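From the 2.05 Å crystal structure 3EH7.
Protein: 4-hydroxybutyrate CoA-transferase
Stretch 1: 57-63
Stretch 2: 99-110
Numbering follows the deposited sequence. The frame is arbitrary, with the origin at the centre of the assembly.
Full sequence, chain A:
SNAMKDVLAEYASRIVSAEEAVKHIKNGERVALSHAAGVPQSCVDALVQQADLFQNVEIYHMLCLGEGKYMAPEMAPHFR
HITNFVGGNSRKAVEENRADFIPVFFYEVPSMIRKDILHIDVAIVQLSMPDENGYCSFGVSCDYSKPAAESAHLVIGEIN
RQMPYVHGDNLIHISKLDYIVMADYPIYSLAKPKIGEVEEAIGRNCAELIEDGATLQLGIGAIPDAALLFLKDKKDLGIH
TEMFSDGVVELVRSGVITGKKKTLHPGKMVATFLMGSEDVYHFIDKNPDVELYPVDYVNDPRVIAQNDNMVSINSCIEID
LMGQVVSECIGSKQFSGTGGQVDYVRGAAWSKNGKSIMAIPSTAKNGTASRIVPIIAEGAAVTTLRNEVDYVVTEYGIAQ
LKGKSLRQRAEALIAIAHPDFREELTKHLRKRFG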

# COMPACT_ATOMS: atom_id res chain seq x y z
N VAL A 57 -0.58 -12.37 -31.03
CA VAL A 57 -1.22 -11.14 -30.53
C VAL A 57 -1.75 -11.26 -29.10
O VAL A 57 -2.47 -12.18 -28.76
CB VAL A 57 -2.39 -10.68 -31.43
CG1 VAL A 57 -2.94 -9.36 -30.95
CG2 VAL A 57 -1.94 -10.57 -32.86
N GLU A 58 -1.40 -10.27 -28.27
CA GLU A 58 -1.75 -10.27 -26.86
C GLU A 58 -2.79 -9.19 -26.58
O GLU A 58 -2.54 -8.03 -26.86
CB GLU A 58 -0.48 -9.96 -26.08
CG GLU A 58 -0.61 -10.03 -24.59
CD GLU A 58 0.75 -10.09 -23.89
OE1 GLU A 58 1.68 -10.74 -24.42
OE2 GLU A 58 0.88 -9.50 -22.81
N ILE A 59 -3.95 -9.56 -26.06
CA ILE A 59 -4.97 -8.57 -25.76
C ILE A 59 -4.76 -8.13 -24.34
O ILE A 59 -4.75 -8.97 -23.44
CB ILE A 59 -6.41 -9.09 -25.92
CG1 ILE A 59 -6.70 -9.51 -27.37
CG2 ILE A 59 -7.39 -8.02 -25.53
CD1 ILE A 59 -6.57 -8.43 -28.39
N TYR A 60 -4.55 -6.84 -24.13
CA TYR A 60 -4.45 -6.32 -22.76
C TYR A 60 -5.82 -5.85 -22.35
O TYR A 60 -6.38 -4.98 -23.00
CB TYR A 60 -3.41 -5.19 -22.64
CG TYR A 60 -3.30 -4.68 -21.23
CD1 TYR A 60 -2.57 -5.36 -20.28
CD2 TYR A 60 -3.99 -3.55 -20.83
CE1 TYR A 60 -2.50 -4.91 -18.97
CE2 TYR A 60 -3.94 -3.11 -19.54
CZ TYR A 60 -3.18 -3.78 -18.62
OH TYR A 60 -3.13 -3.33 -17.33
N HIS A 61 -6.35 -6.41 -21.26
CA HIS A 61 -7.67 -6.07 -20.74
C HIS A 61 -7.67 -6.26 -19.22
O HIS A 61 -6.72 -6.79 -18.65
CB HIS A 61 -8.73 -6.96 -21.37
CG HIS A 61 -8.60 -8.40 -20.98
ND1 HIS A 61 -8.98 -8.87 -19.74
CD2 HIS A 61 -8.07 -9.46 -21.64
CE1 HIS A 61 -8.71 -10.16 -19.66
NE2 HIS A 61 -8.15 -10.54 -20.79
N MSE A 62 -8.73 -5.81 -18.56
CA MSE A 62 -8.85 -5.99 -17.12
C MSE A 62 -10.18 -6.60 -16.77
O MSE A 62 -10.80 -6.20 -15.81
CB MSE A 62 -8.69 -4.67 -16.42
CG MSE A 62 -7.36 -4.09 -16.64
SE MSE A 62 -7.15 -2.46 -15.60
CE MSE A 62 -5.54 -1.98 -16.40
N LEU A 63 -10.61 -7.55 -17.58
CA LEU A 63 -11.89 -8.21 -17.38
C LEU A 63 -11.68 -9.57 -16.75
O LEU A 63 -10.61 -10.19 -16.91
CB LEU A 63 -12.60 -8.41 -18.70
CG LEU A 63 -12.77 -7.13 -19.52
CD1 LEU A 63 -13.10 -7.44 -20.96
CD2 LEU A 63 -13.85 -6.22 -18.85
N ALA A 99 -0.70 -16.76 -17.25
CA ALA A 99 0.72 -16.50 -17.56
C ALA A 99 1.00 -15.04 -17.95
O ALA A 99 2.00 -14.45 -17.52
CB ALA A 99 1.24 -17.44 -18.66
N ASP A 100 0.10 -14.46 -18.74
CA ASP A 100 0.29 -13.13 -19.26
C ASP A 100 -0.30 -12.06 -18.37
O ASP A 100 -0.21 -10.88 -18.68
CB ASP A 100 -0.33 -13.04 -20.64
CG ASP A 100 0.38 -13.93 -21.65
OD1 ASP A 100 1.47 -14.49 -21.35
OD2 ASP A 100 -0.18 -14.06 -22.76
N PHE A 101 -0.90 -12.46 -17.25
CA PHE A 101 -1.45 -11.48 -16.31
C PHE A 101 -0.31 -10.61 -15.78
O PHE A 101 0.77 -11.12 -15.47
CB PHE A 101 -2.17 -12.21 -15.17
CG PHE A 101 -2.72 -11.30 -14.13
CD1 PHE A 101 -3.97 -10.72 -14.30
CD2 PHE A 101 -2.01 -11.03 -12.97
CE1 PHE A 101 -4.50 -9.86 -13.33
CE2 PHE A 101 -2.53 -10.19 -12.00
CZ PHE A 101 -3.77 -9.61 -12.17
N ILE A 102 -0.55 -9.31 -15.70
CA ILE A 102 0.46 -8.35 -15.22
C ILE A 102 -0.01 -7.70 -13.93
O ILE A 102 -0.84 -6.80 -13.97
CB ILE A 102 0.76 -7.24 -16.24
CG1 ILE A 102 1.23 -7.84 -17.58
CG2 ILE A 102 1.84 -6.27 -15.71
CD1 ILE A 102 1.19 -6.81 -18.73
N PRO A 103 0.54 -8.14 -12.78
CA PRO A 103 0.13 -7.49 -11.51
C PRO A 103 0.55 -6.02 -11.46
O PRO A 103 1.71 -5.67 -11.73
CB PRO A 103 0.83 -8.31 -10.41
CG PRO A 103 1.46 -9.50 -11.10
CD PRO A 103 1.52 -9.22 -12.58
N VAL A 104 -0.39 -5.13 -11.19
CA VAL A 104 -0.08 -3.71 -11.17
C VAL A 104 -1.20 -3.06 -10.37
O VAL A 104 -2.28 -3.60 -10.31
CB VAL A 104 -0.02 -3.15 -12.61
CG1 VAL A 104 -1.32 -3.40 -13.31
CG2 VAL A 104 0.37 -1.66 -12.61
N PHE A 105 -0.93 -1.94 -9.72
CA PHE A 105 -2.02 -1.15 -9.15
C PHE A 105 -2.74 -0.44 -10.30
O PHE A 105 -2.10 0.10 -11.18
CB PHE A 105 -1.51 -0.11 -8.18
CG PHE A 105 -1.01 -0.67 -6.87
CD1 PHE A 105 -1.68 -1.69 -6.23
CD2 PHE A 105 0.12 -0.11 -6.26
CE1 PHE A 105 -1.23 -2.19 -5.01
CE2 PHE A 105 0.55 -0.58 -5.04
CZ PHE A 105 -0.12 -1.64 -4.42
N PHE A 106 -4.05 -0.43 -10.27
CA PHE A 106 -4.83 0.15 -11.37
C PHE A 106 -4.41 1.61 -11.66
O PHE A 106 -4.16 1.98 -12.80
CB PHE A 106 -6.32 0.04 -11.03
CG PHE A 106 -7.25 0.29 -12.19
CD1 PHE A 106 -6.80 0.43 -13.50
CD2 PHE A 106 -8.62 0.37 -11.95
CE1 PHE A 106 -7.70 0.67 -14.53
CE2 PHE A 106 -9.50 0.60 -12.98
CZ PHE A 106 -9.05 0.74 -14.27
N TYR A 107 -4.32 2.45 -10.62
CA TYR A 107 -3.90 3.85 -10.80
C TYR A 107 -2.51 4.05 -11.42
O TYR A 107 -2.23 5.11 -11.95
CB TYR A 107 -4.03 4.65 -9.49
CG TYR A 107 -2.83 4.55 -8.59
CD1 TYR A 107 -2.72 3.50 -7.70
CD2 TYR A 107 -1.77 5.47 -8.67
CE1 TYR A 107 -1.62 3.38 -6.87
CE2 TYR A 107 -0.66 5.34 -7.85
CZ TYR A 107 -0.60 4.29 -6.95
OH TYR A 107 0.46 4.10 -6.11
N GLU A 108 -1.66 3.03 -11.35
CA GLU A 108 -0.31 3.06 -11.88
C GLU A 108 -0.20 2.67 -13.35
O GLU A 108 0.84 2.88 -13.98
CB GLU A 108 0.62 2.15 -11.06
CG GLU A 108 1.50 2.86 -10.06
CD GLU A 108 2.55 1.94 -9.46
OE1 GLU A 108 2.19 0.98 -8.75
OE2 GLU A 108 3.76 2.17 -9.71
N VAL A 109 -1.25 2.07 -13.89
CA VAL A 109 -1.22 1.60 -15.27
C VAL A 109 -0.89 2.69 -16.31
O VAL A 109 -0.03 2.48 -17.17
CB VAL A 109 -2.54 0.88 -15.62
CG1 VAL A 109 -2.65 0.62 -17.10
CG2 VAL A 109 -2.62 -0.42 -14.79
N PRO A 110 -1.54 3.86 -16.23
CA PRO A 110 -1.24 4.89 -17.26
C PRO A 110 0.23 5.32 -17.31
O PRO A 110 0.80 5.41 -18.40
CB PRO A 110 -2.14 6.06 -16.88
CG PRO A 110 -3.31 5.37 -16.11
CD PRO A 110 -2.65 4.28 -15.35
O HOH W 1 1.77 -10.15 -20.53
O HOH W 2 -2.68 -5.74 -15.58

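How close do the two backbones come? Strand 58-60 and the loop that opens stretch 2 stay well apart: CA of Glu-58 lies 8.4 Å from CA of Asp-100, and CA of Tyr-60 lies 8.8 Å from CA of Phe-101. No direct hydrogen bond crosses between the stretches, so side chains and water fill the gap.

What holds Asp-100 near Glu-58, when both side chains are acidic? Their carboxylates approach to 4.2 Å, OE1 of Glu-58 to OD2 of Asp-100, a proximity of like charges that offers no attraction by itself. Water 1 joins the residues by another route, donating to OE2 of Glu-58 (2.5 Å) and to the backbone O of Asp-100 (2.8 Å), so the link uses the peptide carbonyl rather than the second carboxylate.

How does Tyr-60 serve both Ile-102 and the residues beyond it? Its CA-to-CB bond points sideways, but the t rotamer carries the ring closer to stretch 2. There CE1 of Tyr-60 packs obliquely against CD1 of Ile-102 at 4.2 Å, an apolar contact. The hydroxyl reaches further, with OH of Tyr-60 4.4 Å from CG1 of Val-104. A methyl group cannot satisfy its polarity; water 2 does, lying 3.0 Å from OH of Tyr-60 and donating to O of Ile-102 at 2.7 Å.

What does selenomethionine Met-62 find at the far end of stretch 2? Its extended side chain brings SE to 3.4 Å from CE1 of Phe-106, and 3.9 Å from the ring centroid, where the polarizable selenium meets the aromatic ring obliquely. Beyond SE, the terminal CE of Met-62 packs 3.7 Å from CG2 of Val-109, at the helical end of the stretch. That same CG2 of Val-109 lies 3.9 Å from OH of Tyr-60, so one methyl touches both residues.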